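Local coordinates for acetylxylan esterase / glucomannan deacetylase (Cellvibrio japonicus, PDB 2W9X), which removes acetyl groups from plant cell-wall polysaccharides, deacetylating glucomannan with a large preference over xylan, at residues T49-A54 against T222-D227; G34-E39 against P53-E58; N205-S210 against A252-E257; F152-G157 against A196-G201; A267-N272 against G306-Q311. One frame throughout, in Å; residues are numbered along the deposited sequence. Where two conformers were deposited one is given.

Interaction 1 of 5, residues T49-A54 against T222-D227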
# COMPACT_ATOMS: atom_id res chain seq x y z
N THR B 49 21.74 29.41 0.94
CA THR B 49 21.76 29.11 -0.51
C THR B 49 20.91 27.86 -0.80
O THR B 49 21.01 26.86 -0.08
CB THR B 49 23.23 28.96 -1.03
OG1 THR B 49 23.97 30.13 -0.68
CG2 THR B 49 23.29 28.79 -2.55
N TYR B 50 20.08 27.92 -1.84
CA TYR B 50 19.13 26.84 -2.17
C TYR B 50 18.95 26.65 -3.68
O TYR B 50 19.22 27.57 -4.45
CB TYR B 50 17.76 27.12 -1.52
CG TYR B 50 17.40 28.57 -1.63
CD1 TYR B 50 17.79 29.49 -0.64
CD2 TYR B 50 16.74 29.06 -2.77
CE1 TYR B 50 17.49 30.85 -0.76
CE2 TYR B 50 16.44 30.40 -2.91
CZ TYR B 50 16.82 31.29 -1.91
OH TYR B 50 16.52 32.61 -2.05
N SER B 51 18.50 25.47 -4.10
CA SER B 51 18.18 25.24 -5.53
C SER B 51 17.02 24.26 -5.76
O SER B 51 16.32 24.35 -6.78
CB SER B 51 19.41 24.79 -6.31
OG SER B 51 19.95 23.63 -5.73
N TRP B 52 16.82 23.33 -4.82
CA TRP B 52 15.68 22.40 -4.90
C TRP B 52 14.37 23.21 -4.78
O TRP B 52 14.37 24.30 -4.19
CB TRP B 52 15.77 21.32 -3.82
CG TRP B 52 16.86 20.28 -4.04
CD1 TRP B 52 18.07 20.24 -3.43
CD2 TRP B 52 16.82 19.14 -4.92
NE1 TRP B 52 18.79 19.16 -3.86
CE2 TRP B 52 18.06 18.46 -4.78
CE3 TRP B 52 15.87 18.63 -5.82
CZ2 TRP B 52 18.37 17.29 -5.50
CZ3 TRP B 52 16.18 17.46 -6.54
CH2 TRP B 52 17.43 16.80 -6.37
N PRO B 53 13.27 22.70 -5.36
CA PRO B 53 12.04 23.52 -5.34
C PRO B 53 11.45 23.74 -3.94
O PRO B 53 11.78 23.01 -3.00
CB PRO B 53 11.06 22.72 -6.21
CG PRO B 53 11.76 21.51 -6.72
CD PRO B 53 13.10 21.40 -6.03
N ALA B 54 10.58 24.76 -3.82
CA ALA B 54 9.63 24.91 -2.70
C ALA B 54 10.23 25.18 -1.31
O ALA B 54 9.55 24.99 -0.29
CB ALA B 54 8.64 23.72 -2.66
N THR B 222 22.88 18.75 -1.71
CA THR B 222 22.20 19.92 -1.15
C THR B 222 21.74 20.87 -2.26
O THR B 222 20.67 21.51 -2.15
CB THR B 222 23.15 20.68 -0.19
OG1 THR B 222 23.54 19.79 0.86
CG2 THR B 222 22.48 21.91 0.44
N LEU B 223 22.55 20.97 -3.31
CA LEU B 223 22.28 21.87 -4.41
C LEU B 223 22.37 21.17 -5.75
O LEU B 223 22.56 19.95 -5.83
CB LEU B 223 23.24 23.07 -4.40
CG LEU B 223 23.28 23.93 -3.14
CD1 LEU B 223 24.39 24.95 -3.24
CD2 LEU B 223 21.93 24.59 -2.90
N ASN B 224 22.24 21.98 -6.80
CA ASN B 224 22.21 21.54 -8.19
C ASN B 224 23.58 21.11 -8.70
O ASN B 224 23.79 21.00 -9.90
CB ASN B 224 21.66 22.69 -9.06
CG ASN B 224 22.61 23.88 -9.11
OD1 ASN B 224 23.42 24.02 -10.03
ND2 ASN B 224 22.55 24.72 -8.08
N ASN B 225 24.51 20.89 -7.77
CA ASN B 225 25.90 20.50 -8.07
C ASN B 225 26.48 19.47 -7.08
O ASN B 225 26.02 19.40 -5.94
CB ASN B 225 26.80 21.74 -8.16
CG ASN B 225 26.81 22.57 -6.88
OD1 ASN B 225 27.34 22.15 -5.85
ND2 ASN B 225 26.24 23.77 -6.95
N PRO B 226 27.47 18.66 -7.53
CA PRO B 226 28.10 17.59 -6.74
C PRO B 226 28.97 18.02 -5.56
O PRO B 226 29.61 17.18 -4.94
CB PRO B 226 29.01 16.87 -7.77
CG PRO B 226 28.57 17.34 -9.10
CD PRO B 226 28.05 18.73 -8.89
N ASP B 227 28.98 19.31 -5.24
CA ASP B 227 29.96 19.86 -4.30
C ASP B 227 29.72 19.56 -2.82
O ASP B 227 30.68 19.46 -2.05
CB ASP B 227 30.15 21.36 -4.54
CG ASP B 227 30.68 21.67 -5.93
OD1 ASP B 227 31.48 20.87 -6.47
OD2 ASP B 227 30.31 22.74 -6.48
O HOH W 1 18.64 23.57 -1.99

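Interaction 2 of 5, residues G34-E39 against P53-E58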
# COMPACT_ATOMS: atom_id res chain seq x y z
N GLY B 34 13.13 22.79 3.63
CA GLY B 34 13.81 22.42 2.40
C GLY B 34 15.31 22.47 2.56
O GLY B 34 15.84 22.99 3.56
N ARG B 35 15.99 21.90 1.56
CA ARG B 35 17.44 21.77 1.55
C ARG B 35 18.07 23.13 1.30
O ARG B 35 17.81 23.78 0.30
CB ARG B 35 17.88 20.77 0.49
CG ARG B 35 17.58 19.34 0.85
CD ARG B 35 17.99 18.42 -0.27
NE ARG B 35 17.85 17.02 0.12
CZ ARG B 35 18.17 15.99 -0.66
NH1 ARG B 35 18.64 16.20 -1.89
NH2 ARG B 35 18.02 14.76 -0.20
N VAL B 36 18.92 23.54 2.24
CA VAL B 36 19.55 24.84 2.21
C VAL B 36 20.99 24.68 2.68
O VAL B 36 21.25 24.01 3.68
CB VAL B 36 18.78 25.85 3.12
CG1 VAL B 36 19.62 27.05 3.43
CG2 VAL B 36 17.48 26.29 2.47
N LEU B 37 21.91 25.27 1.92
CA LEU B 37 23.30 25.37 2.33
C LEU B 37 23.42 26.62 3.21
O LEU B 37 23.29 27.75 2.72
CB LEU B 37 24.21 25.51 1.09
CG LEU B 37 25.64 24.95 1.07
CD1 LEU B 37 26.54 25.86 0.24
CD2 LEU B 37 26.26 24.68 2.45
N VAL B 38 23.64 26.41 4.51
CA VAL B 38 23.82 27.53 5.45
C VAL B 38 25.30 27.83 5.62
O VAL B 38 26.09 26.97 6.01
CB VAL B 38 23.12 27.28 6.83
CG1 VAL B 38 21.63 26.97 6.64
CG2 VAL B 38 23.78 26.16 7.62
N GLU B 39 25.69 29.06 5.31
CA GLU B 39 27.09 29.47 5.46
C GLU B 39 27.21 30.67 6.39
O GLU B 39 26.31 31.50 6.46
CB GLU B 39 27.71 29.76 4.09
CG GLU B 39 27.89 28.51 3.26
CD GLU B 39 28.44 28.79 1.88
OE1 GLU B 39 27.74 29.46 1.09
OE2 GLU B 39 29.55 28.32 1.58
N PRO B 53 13.27 22.70 -5.36
CA PRO B 53 12.04 23.52 -5.34
C PRO B 53 11.45 23.74 -3.94
O PRO B 53 11.78 23.01 -3.00
CB PRO B 53 11.06 22.72 -6.21
CG PRO B 53 11.76 21.51 -6.72
CD PRO B 53 13.10 21.40 -6.03
N ALA B 54 10.58 24.76 -3.82
CA ALA B 54 9.63 24.91 -2.70
C ALA B 54 10.23 25.18 -1.31
O ALA B 54 9.55 24.99 -0.29
CB ALA B 54 8.64 23.72 -2.66
N VAL B 55 11.49 25.62 -1.29
CA VAL B 55 12.18 26.04 -0.08
C VAL B 55 11.39 27.17 0.61
O VAL B 55 10.72 27.96 -0.07
CB VAL B 55 13.66 26.47 -0.42
CG1 VAL B 55 14.27 27.29 0.67
CG2 VAL B 55 14.51 25.24 -0.70
N TYR B 56 11.44 27.21 1.94
CA TYR B 56 10.78 28.29 2.70
C TYR B 56 11.51 28.69 3.97
O TYR B 56 12.28 27.91 4.54
CB TYR B 56 9.30 27.95 3.01
CG TYR B 56 9.07 26.68 3.81
CD1 TYR B 56 9.00 26.72 5.20
CD2 TYR B 56 8.91 25.45 3.16
CE1 TYR B 56 8.78 25.56 5.94
CE2 TYR B 56 8.69 24.28 3.89
CZ TYR B 56 8.62 24.34 5.28
OH TYR B 56 8.39 23.20 6.01
N PHE B 57 11.26 29.93 4.39
CA PHE B 57 11.83 30.51 5.62
C PHE B 57 10.72 31.16 6.44
O PHE B 57 9.87 31.89 5.89
CB PHE B 57 12.89 31.56 5.27
CG PHE B 57 13.98 31.06 4.37
CD1 PHE B 57 15.16 30.52 4.90
CD2 PHE B 57 13.85 31.13 2.98
CE1 PHE B 57 16.17 30.05 4.07
CE2 PHE B 57 14.86 30.66 2.14
CZ PHE B 57 16.02 30.12 2.68
N GLU B 58 10.71 30.88 7.74
CA GLU B 58 9.68 31.40 8.64
C GLU B 58 10.29 32.16 9.80
O GLU B 58 11.39 31.81 10.28
CB GLU B 58 8.78 30.30 9.17
CG GLU B 58 7.82 29.74 8.13
CD GLU B 58 7.12 28.49 8.59
OE1 GLU B 58 5.88 28.52 8.70
OE2 GLU B 58 7.80 27.46 8.84

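Interaction 3 of 5, residues N205-S210 against A252-E257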
# COMPACT_ATOMS: atom_id res chain seq x y z
N ASN B 205 15.86 9.48 -18.20
CA ASN B 205 15.17 10.77 -18.13
C ASN B 205 14.36 11.01 -19.41
O ASN B 205 14.44 10.21 -20.33
CB ASN B 205 16.20 11.88 -17.91
CG ASN B 205 17.14 11.57 -16.75
OD1 ASN B 205 16.69 11.22 -15.65
ND2 ASN B 205 18.44 11.71 -16.98
N TYR B 206 13.61 12.12 -19.48
CA TYR B 206 12.77 12.39 -20.65
C TYR B 206 13.49 12.18 -21.99
O TYR B 206 14.50 12.84 -22.28
CB TYR B 206 12.15 13.79 -20.64
CG TYR B 206 11.24 13.96 -21.83
CD1 TYR B 206 10.04 13.26 -21.91
CD2 TYR B 206 11.59 14.78 -22.90
CE1 TYR B 206 9.20 13.39 -23.00
CE2 TYR B 206 10.75 14.92 -24.01
CZ TYR B 206 9.56 14.20 -24.05
OH TYR B 206 8.70 14.30 -25.13
N ASN B 207 12.93 11.29 -22.81
CA ASN B 207 13.51 10.93 -24.12
C ASN B 207 15.02 10.62 -24.10
O ASN B 207 15.75 10.92 -25.06
CB ASN B 207 13.17 11.99 -25.18
CG ASN B 207 13.51 11.51 -26.59
OD1 ASN B 207 13.33 10.33 -26.93
ND2 ASN B 207 14.04 12.42 -27.40
N GLY B 208 15.49 9.99 -23.02
CA GLY B 208 16.91 9.65 -22.89
C GLY B 208 17.86 10.82 -22.71
O GLY B 208 19.06 10.66 -22.88
N THR B 209 17.33 12.00 -22.36
CA THR B 209 18.16 13.18 -22.10
C THR B 209 19.01 13.00 -20.84
O THR B 209 18.70 12.13 -20.01
CB THR B 209 17.32 14.46 -21.96
OG1 THR B 209 16.31 14.27 -20.97
CG2 THR B 209 16.67 14.85 -23.30
N SER B 210 20.07 13.81 -20.71
CA SER B 210 21.05 13.69 -19.62
C SER B 210 21.39 12.24 -19.25
O SER B 210 21.23 11.85 -18.08
CB SER B 210 20.58 14.44 -18.37
OG SER B 210 20.39 15.81 -18.63
N ALA B 252 9.76 5.90 -26.41
CA ALA B 252 10.50 4.77 -26.94
C ALA B 252 12.00 5.01 -26.81
O ALA B 252 12.46 6.15 -26.84
CB ALA B 252 10.14 4.59 -28.42
N LEU B 253 12.76 3.93 -26.67
CA LEU B 253 14.21 4.00 -26.65
C LEU B 253 14.77 4.46 -28.00
O LEU B 253 14.33 4.01 -29.05
CB LEU B 253 14.82 2.65 -26.25
CG LEU B 253 14.62 2.20 -24.80
CD1 LEU B 253 14.65 0.66 -24.69
CD2 LEU B 253 15.65 2.85 -23.88
N ASN B 254 15.73 5.38 -27.96
CA ASN B 254 16.54 5.70 -29.14
C ASN B 254 17.66 4.69 -29.30
O ASN B 254 17.96 3.96 -28.36
CB ASN B 254 17.06 7.12 -29.02
CG ASN B 254 15.94 8.12 -28.97
OD1 ASN B 254 15.37 8.47 -30.00
ND2 ASN B 254 15.57 8.56 -27.75
N ASP B 255 18.28 4.67 -30.49
CA ASP B 255 19.34 3.73 -30.82
C ASP B 255 20.59 3.93 -29.96
O ASP B 255 21.29 2.98 -29.67
CB ASP B 255 19.73 3.87 -32.30
CG ASP B 255 18.65 3.37 -33.26
OD1 ASP B 255 17.87 2.45 -32.88
OD2 ASP B 255 18.58 3.89 -34.40
N ASN B 256 20.88 5.18 -29.58
CA ASN B 256 22.12 5.49 -28.88
C ASN B 256 22.08 5.32 -27.35
O ASN B 256 23.06 5.61 -26.67
CB ASN B 256 22.62 6.89 -29.27
CG ASN B 256 21.69 8.00 -28.81
OD1 ASN B 256 20.61 7.76 -28.28
ND2 ASN B 256 22.11 9.24 -29.03
N GLU B 257 20.96 4.84 -26.82
CA GLU B 257 20.77 4.68 -25.37
C GLU B 257 21.33 3.35 -24.87
O GLU B 257 21.46 2.40 -25.65
CB GLU B 257 19.29 4.80 -25.02
CG GLU B 257 18.69 6.16 -25.38
CD GLU B 257 17.33 6.39 -24.74
OE1 GLU B 257 16.34 6.56 -25.48
OE2 GLU B 257 17.25 6.42 -23.49
O HOH W 2 12.03 8.52 -28.28
O HOH W 3 14.51 11.16 -30.21
O HOH W 4 19.55 7.66 -22.33

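Interaction 4 of 5, residues F152-G157 against A196-G201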
# COMPACT_ATOMS: atom_id res chain seq x y z
N PHE B 152 6.05 16.62 -12.39
CA PHE B 152 4.75 16.56 -11.69
C PHE B 152 4.91 17.01 -10.24
O PHE B 152 4.11 17.78 -9.73
CB PHE B 152 4.17 15.15 -11.71
CG PHE B 152 3.83 14.63 -13.08
CD1 PHE B 152 3.79 15.46 -14.19
CD2 PHE B 152 3.50 13.28 -13.25
CE1 PHE B 152 3.44 14.96 -15.47
CE2 PHE B 152 3.15 12.77 -14.52
CZ PHE B 152 3.11 13.61 -15.61
N THR B 153 5.97 16.55 -9.57
CA THR B 153 6.22 16.93 -8.17
C THR B 153 6.64 18.40 -8.01
O THR B 153 6.21 19.08 -7.05
CB THR B 153 7.24 15.95 -7.50
OG1 THR B 153 6.70 14.62 -7.51
CG2 THR B 153 7.53 16.36 -6.08
N VAL B 154 7.47 18.88 -8.94
CA VAL B 154 7.87 20.31 -9.00
C VAL B 154 6.66 21.26 -9.15
O VAL B 154 6.65 22.35 -8.58
CB VAL B 154 8.82 20.57 -10.21
CG1 VAL B 154 9.05 22.07 -10.42
CG2 VAL B 154 10.18 19.82 -10.07
N GLY B 155 5.66 20.85 -9.92
CA GLY B 155 4.56 21.76 -10.29
C GLY B 155 4.82 22.49 -11.60
O GLY B 155 4.33 23.59 -11.82
N TYR B 156 5.64 21.88 -12.45
CA TYR B 156 5.90 22.32 -13.82
C TYR B 156 4.68 22.85 -14.54
O TYR B 156 3.75 22.08 -14.84
CB TYR B 156 6.44 21.13 -14.60
CG TYR B 156 6.81 21.29 -16.06
CD1 TYR B 156 8.14 21.20 -16.45
CD2 TYR B 156 5.84 21.40 -17.07
CE1 TYR B 156 8.51 21.28 -17.80
CE2 TYR B 156 6.19 21.49 -18.41
CZ TYR B 156 7.53 21.42 -18.76
OH TYR B 156 7.89 21.50 -20.09
N GLY B 157 4.72 24.15 -14.84
CA GLY B 157 3.69 24.85 -15.61
C GLY B 157 2.29 24.75 -15.04
O GLY B 157 1.32 24.88 -15.79
N ALA B 196 12.64 17.36 -6.09
CA ALA B 196 12.18 17.00 -7.42
C ALA B 196 12.89 17.87 -8.45
O ALA B 196 13.26 18.99 -8.16
CB ALA B 196 10.66 17.18 -7.52
N SER B 197 13.02 17.35 -9.67
CA SER B 197 13.63 18.10 -10.75
C SER B 197 12.99 17.62 -12.02
O SER B 197 12.82 16.42 -12.21
CB SER B 197 15.15 17.81 -10.77
OG SER B 197 15.81 18.67 -11.68
N SER B 198 12.60 18.56 -12.88
CA SER B 198 11.81 18.26 -14.08
C SER B 198 12.57 17.46 -15.13
O SER B 198 13.72 17.76 -15.43
CB SER B 198 11.27 19.55 -14.72
OG SER B 198 10.36 20.21 -13.87
N GLY B 199 11.91 16.45 -15.70
CA GLY B 199 12.48 15.65 -16.78
C GLY B 199 13.21 14.38 -16.32
O GLY B 199 13.59 13.55 -17.15
N PHE B 200 13.37 14.22 -15.01
CA PHE B 200 14.25 13.15 -14.50
C PHE B 200 13.49 11.88 -14.12
O PHE B 200 12.31 11.93 -13.75
CB PHE B 200 15.15 13.65 -13.34
CG PHE B 200 16.29 14.55 -13.79
CD1 PHE B 200 17.50 14.02 -14.24
CD2 PHE B 200 16.14 15.96 -13.77
CE1 PHE B 200 18.55 14.85 -14.67
CE2 PHE B 200 17.17 16.80 -14.19
CZ PHE B 200 18.38 16.25 -14.64
N GLY B 201 14.17 10.74 -14.22
CA GLY B 201 13.59 9.44 -13.89
C GLY B 201 14.44 8.67 -12.88
O GLY B 201 15.43 9.19 -12.38

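Interaction 5 of 5, residues A267-N272 against G306-Q311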
# COMPACT_ATOMS: atom_id res chain seq x y z
N ALA B 267 14.08 -3.92 -16.21
CA ALA B 267 14.94 -4.58 -15.24
C ALA B 267 15.79 -3.56 -14.47
O ALA B 267 15.86 -3.58 -13.24
CB ALA B 267 15.82 -5.62 -15.93
N ASP B 268 16.40 -2.64 -15.21
CA ASP B 268 17.29 -1.64 -14.63
C ASP B 268 16.52 -0.62 -13.78
O ASP B 268 16.99 -0.24 -12.70
CB ASP B 268 18.08 -0.95 -15.75
CG ASP B 268 19.22 -0.10 -15.23
OD1 ASP B 268 19.87 -0.49 -14.24
OD2 ASP B 268 19.50 0.96 -15.84
N TYR B 269 15.34 -0.21 -14.24
CA TYR B 269 14.45 0.65 -13.48
C TYR B 269 14.07 -0.02 -12.17
O TYR B 269 14.14 0.60 -11.11
CB TYR B 269 13.18 0.98 -14.30
CG TYR B 269 12.09 1.75 -13.55
CD1 TYR B 269 12.04 3.15 -13.59
CD2 TYR B 269 11.08 1.08 -12.84
CE1 TYR B 269 11.03 3.86 -12.92
CE2 TYR B 269 10.09 1.78 -12.18
CZ TYR B 269 10.06 3.17 -12.23
OH TYR B 269 9.09 3.84 -11.56
N VAL B 270 13.65 -1.28 -12.23
CA VAL B 270 13.15 -1.95 -11.03
C VAL B 270 14.28 -2.09 -9.98
O VAL B 270 14.07 -1.76 -8.80
CB VAL B 270 12.42 -3.32 -11.32
CG1 VAL B 270 12.17 -4.09 -10.03
CG2 VAL B 270 11.09 -3.10 -12.05
N ALA B 271 15.46 -2.54 -10.42
CA ALA B 271 16.60 -2.77 -9.52
C ALA B 271 17.02 -1.49 -8.79
O ALA B 271 17.25 -1.50 -7.59
CB ALA B 271 17.79 -3.38 -10.28
N ASN B 272 17.13 -0.40 -9.53
CA ASN B 272 17.55 0.86 -8.94
C ASN B 272 16.53 1.52 -8.04
O ASN B 272 16.89 2.13 -7.03
CB ASN B 272 18.01 1.81 -10.03
CG ASN B 272 19.43 1.55 -10.41
OD1 ASN B 272 20.34 2.02 -9.74
ND2 ASN B 272 19.63 0.74 -11.45
N GLY B 306 4.57 -1.69 -9.53
CA GLY B 306 4.01 -2.87 -8.85
C GLY B 306 5.07 -3.92 -8.54
O GLY B 306 5.06 -4.55 -7.46
N LYS B 307 6.01 -4.08 -9.48
CA LYS B 307 7.12 -5.04 -9.33
C LYS B 307 8.10 -4.55 -8.25
O LYS B 307 8.64 -5.37 -7.49
CB LYS B 307 7.89 -5.20 -10.64
CG LYS B 307 7.13 -5.82 -11.83
CD LYS B 307 8.09 -5.84 -13.05
CE LYS B 307 7.39 -6.13 -14.38
NZ LYS B 307 8.37 -6.01 -15.54
N VAL B 308 8.34 -3.24 -8.22
CA VAL B 308 9.18 -2.60 -7.19
C VAL B 308 8.61 -2.82 -5.79
O VAL B 308 9.32 -3.26 -4.88
CB VAL B 308 9.39 -1.09 -7.47
CG1 VAL B 308 10.14 -0.39 -6.32
CG2 VAL B 308 10.16 -0.89 -8.76
N VAL B 309 7.33 -2.53 -5.60
CA VAL B 309 6.70 -2.71 -4.29
C VAL B 309 6.80 -4.18 -3.85
O VAL B 309 7.12 -4.49 -2.69
CB VAL B 309 5.21 -2.26 -4.31
CG1 VAL B 309 4.55 -2.59 -2.96
CG2 VAL B 309 5.11 -0.78 -4.60
N ALA B 310 6.53 -5.09 -4.79
CA ALA B 310 6.60 -6.53 -4.50
C ALA B 310 7.99 -7.02 -4.11
O ALA B 310 8.11 -7.84 -3.18
CB ALA B 310 6.04 -7.33 -5.68
N GLN B 311 9.02 -6.51 -4.79
CA GLN B 311 10.40 -6.88 -4.53
C GLN B 311 10.93 -6.28 -3.24
O GLN B 311 11.80 -6.87 -2.59
CB GLN B 311 11.29 -6.48 -5.71
CG GLN B 311 11.38 -7.56 -6.76
CD GLN B 311 12.33 -7.23 -7.88
OE1 GLN B 311 12.24 -7.79 -8.96
NE2 GLN B 311 13.24 -6.32 -7.62

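Interaction 1 of 5, residues T49-A54 against T222-D227
Ser-51 turns its hydroxymethyl group toward the backbone of Leu-223 and Asn-224, and the contact is tightest there. With OG held between its own backbone N and carbonyl carbon (chi1 57°), that oxygen comes to 3.2 Å from Leu-223 CA and 3.0 Å from Asn-224 N. Leu-223 fills the buried side. Its side chain starts away from residues 49-54 overall, though CB already touches Ser-51 OG, and its end comes nearer: CD2 reaches 3.7 Å from Tyr-50 CA, and CD1 meets Thr-49 CG2 where the two side chains cross at about a right angle. A single water joins the backbones, accepting from Ser-51 N (2.8 Å) and donating to Thr-222 O (2.9 Å). The same carbonyl oxygen lies near the plane of the Trp-52 indole, at its edge, 3.2 Å from CD1, whereas NE1 is bonded to Tyr-221 O. The looser flank begins at the partly exposed Asn-224, whose ND2 rests 3.6 Å from Ser-51 CB; beyond it the chain runs through Pro-226 and Asp-227 into solvent. Strand 47-50, which ends in this contact, lies between strands 37-39 and 122-128 of an antiparallel sheet. Residues 222-227 lie between helix 215-218 and strand 239-243, so the contact joins the N-terminal beta domain to a loop of the esterase domain, and Trp-52 extends it to Asn-195 on strand 191-196.

Interaction 2 of 5, residues G34-E39 against P53-E58
Val-36 directs one methyl group, CG2, at both Val-55 and Phe-57. The two valines cross obliquely, with Val-36 CG2 3.8 Å from Val-55 CG1. Toward Phe-57 the approach is tip to tip: CZ, the far end of the ring, stands 4.1 Å from the same methyl. In Val-36 a chi1 of 163° sends CG1 anti to the backbone N and leaves CG2 beside that N, turned toward residues 53-58. The second branch of Val-55 serves the preceding residues, its CG2 lying 3.7 Å from Arg-35 O and 4.2 Å from the CA of Gly-34, which has no side chain to hold the valine off. Arg-35 takes another course; its extended chain carries the guanidinium to Tyr-219 O and into cation-pi contact with Trp-52. No hydrogen bond links the two segments, and the contact rests on apolar packing, to which Phe-124 and Tyr-48 add by meeting the Phe-57 ring. Through this region the chain passes from strand 31-33, which pairs with strand 56-62 in one antiparallel sheet, to strand 37-39 at the margin of another. Aliphatic and aromatic side chains meeting between two such sheets are typical of a beta-sandwich, consistent with the galactose-binding-like N-terminal domain of this esterase family.

Interaction 3 of 5, residues N205-S210 against A252-E257
Asn-254 gives its amide N-H to Asn-207 in a nearly straight bond, ND2 to OD1 3.0 Å (N-H...O angle 164°). The two side chains cross at about a right angle and their amide planes are turned 67° apart. The acceptor lies in the amide plane of Asn-254, whereas the donor stands above the carbonyl plane of Asn-207. In Asn-207 CG is anti to the backbone N (chi1 -168°), beside the carbonyl carbon, and OD1 at the end reaches Asn-254. In Asn-254 and Glu-257 CG is instead anti to the carbonyl carbon, beside the backbone N, and the Glu-257 chain is extended beyond CG. Glu-257 holds the donor within its own segment. Its OE1 receives two bonds from Asn-254, one from the backbone N at 2.8 Å and one from ND2 at 3.1 Å, from opposite faces of the carboxylate. This grip closes the type I beta turn 254-257, whose own backbone bond is weak. The other carboxylate oxygen, OE2, lies 3.3 Å from Gly-208 CA and forms a salt bridge with Arg-204. One of three bridging waters donates to Asn-207 OD1 (2.6 Å) and Ala-252 O (2.8 Å). Each loop follows a residue assigned by similarity to transition-state stabilisation, Gly-199 for 205-210 and Asn-247 for 252-257. Two polar loops tied together beyond the probable oxyanion hole suit the SGNH hydrolase fold, whose loops after parallel strands build the catalytic end.

Interaction 4 of 5, residues F152-G157 against A196-G201
Ser-198 OG is hydrogen-bonded to Glu-116 OE1, and around this polar atom Val-154 and Tyr-156 close in from the other segment. Tyr-156 presents the edge of its ring: CD1 comes to 3.5 Å from Ser-198 OG, which lies in the plane of the ring. CG of Tyr-156 is anti to the backbone N (chi1 -179°), beside the carbonyl carbon. The ring stacks on His-336, and its OH bonds to His-334 ND1. Val-154 CG2 is 3.8 Å from Ser-198 OG and 3.7 Å from Ala-196 CB, bridging the polar and apolar halves of the contact. The apolar half is tight, for Ala-196 CB also presses on Thr-153, 3.5 Å from CG2 and 3.6 Å from CB. After Val-154, Gly-155 leaves helix 151-154 with a positive phi of 92°, turning the chain toward Tyr-156. In the other segment a type II beta turn runs from Ser-197 to Phe-200 with Gly-199 at its third position, also at positive phi. Gly-199 N makes a weak bond to OG of Ser-151, the inferred nucleophile. A nucleophilic serine at the start of a helix after one parallel strand, facing a glycine turn after the next, is the hallmark of the GDSL/SGNH esterases; by similarity that glycine helps stabilise the transition state as part of the oxyanion hole.

Interaction 5 of 5, residues A267-N272 against G306-Q311
Val-270 packs on helix 300-314 from helix 262-283, two of the helices that flank the parallel sheet of the SGNH alpha/beta fold. Each lies in the connection between successive parallel strands, the first leading from strand 239-243 to 288-294 and the second from there to 320-325. Over the short segments the axes cross at -41° and approach to 9.3 Å. The course of Val-270 tells most of the contact. Its CB lies 4.2 Å from Val-308 CG2, and the two valines slide past each other in opposite directions, and this Val-308 methyl also comes to 3.9 Å from Val-270 CA. The CG2 branch, beside the backbone N, reaches Lys-307 CB at 4.1 Å, where the two side chains cross at about a right angle. The CG1 branch, anti to the backbone N (chi1 169°), lies 4.0 Å from Val-308 CG2. It also meets the end of Gln-311 with NE2 at 3.5 Å, but Gln-311 was deposited in two conformers, so this touch is doubtful. Val-270 thus lies among the side chains of three residues on one helix face, Lys-307, Val-308 and Gln-311. The outer flank reaches the second subunit, whose Glu-303 packs on Lys-307 and Gln-311. On the inner flank Tyr-269 bonds through OH to Leu-244 O and meets Phe-249 edge-to-face, while its ring atom CE2 stands 4.3 Å from Val-308 CG2.

Overall arrangement
The five contacts run from the N-terminal beta domain through the catalytic centre to the subunit interface. Interactions 1 and 2 share Pro-53 and Ala-54, have centres about 9 Å apart, and are joined by a probable hydrogen bond from Leu-37 N to Thr-49 O (2.7 Å). Both touch interaction 4 through Pro-53, whose CD is 3.2 Å from Ala-196 O; the Trp-52 side chain is about 11 Å from that of Ser-151. Interaction 4 holds Gly-199, and Gly-199 O probably accepts from Tyr-206 N (2.7 Å), which ties in interaction 3. Interaction 5 touches none of the others; its nearest atoms stay about 6 Å from interaction 4.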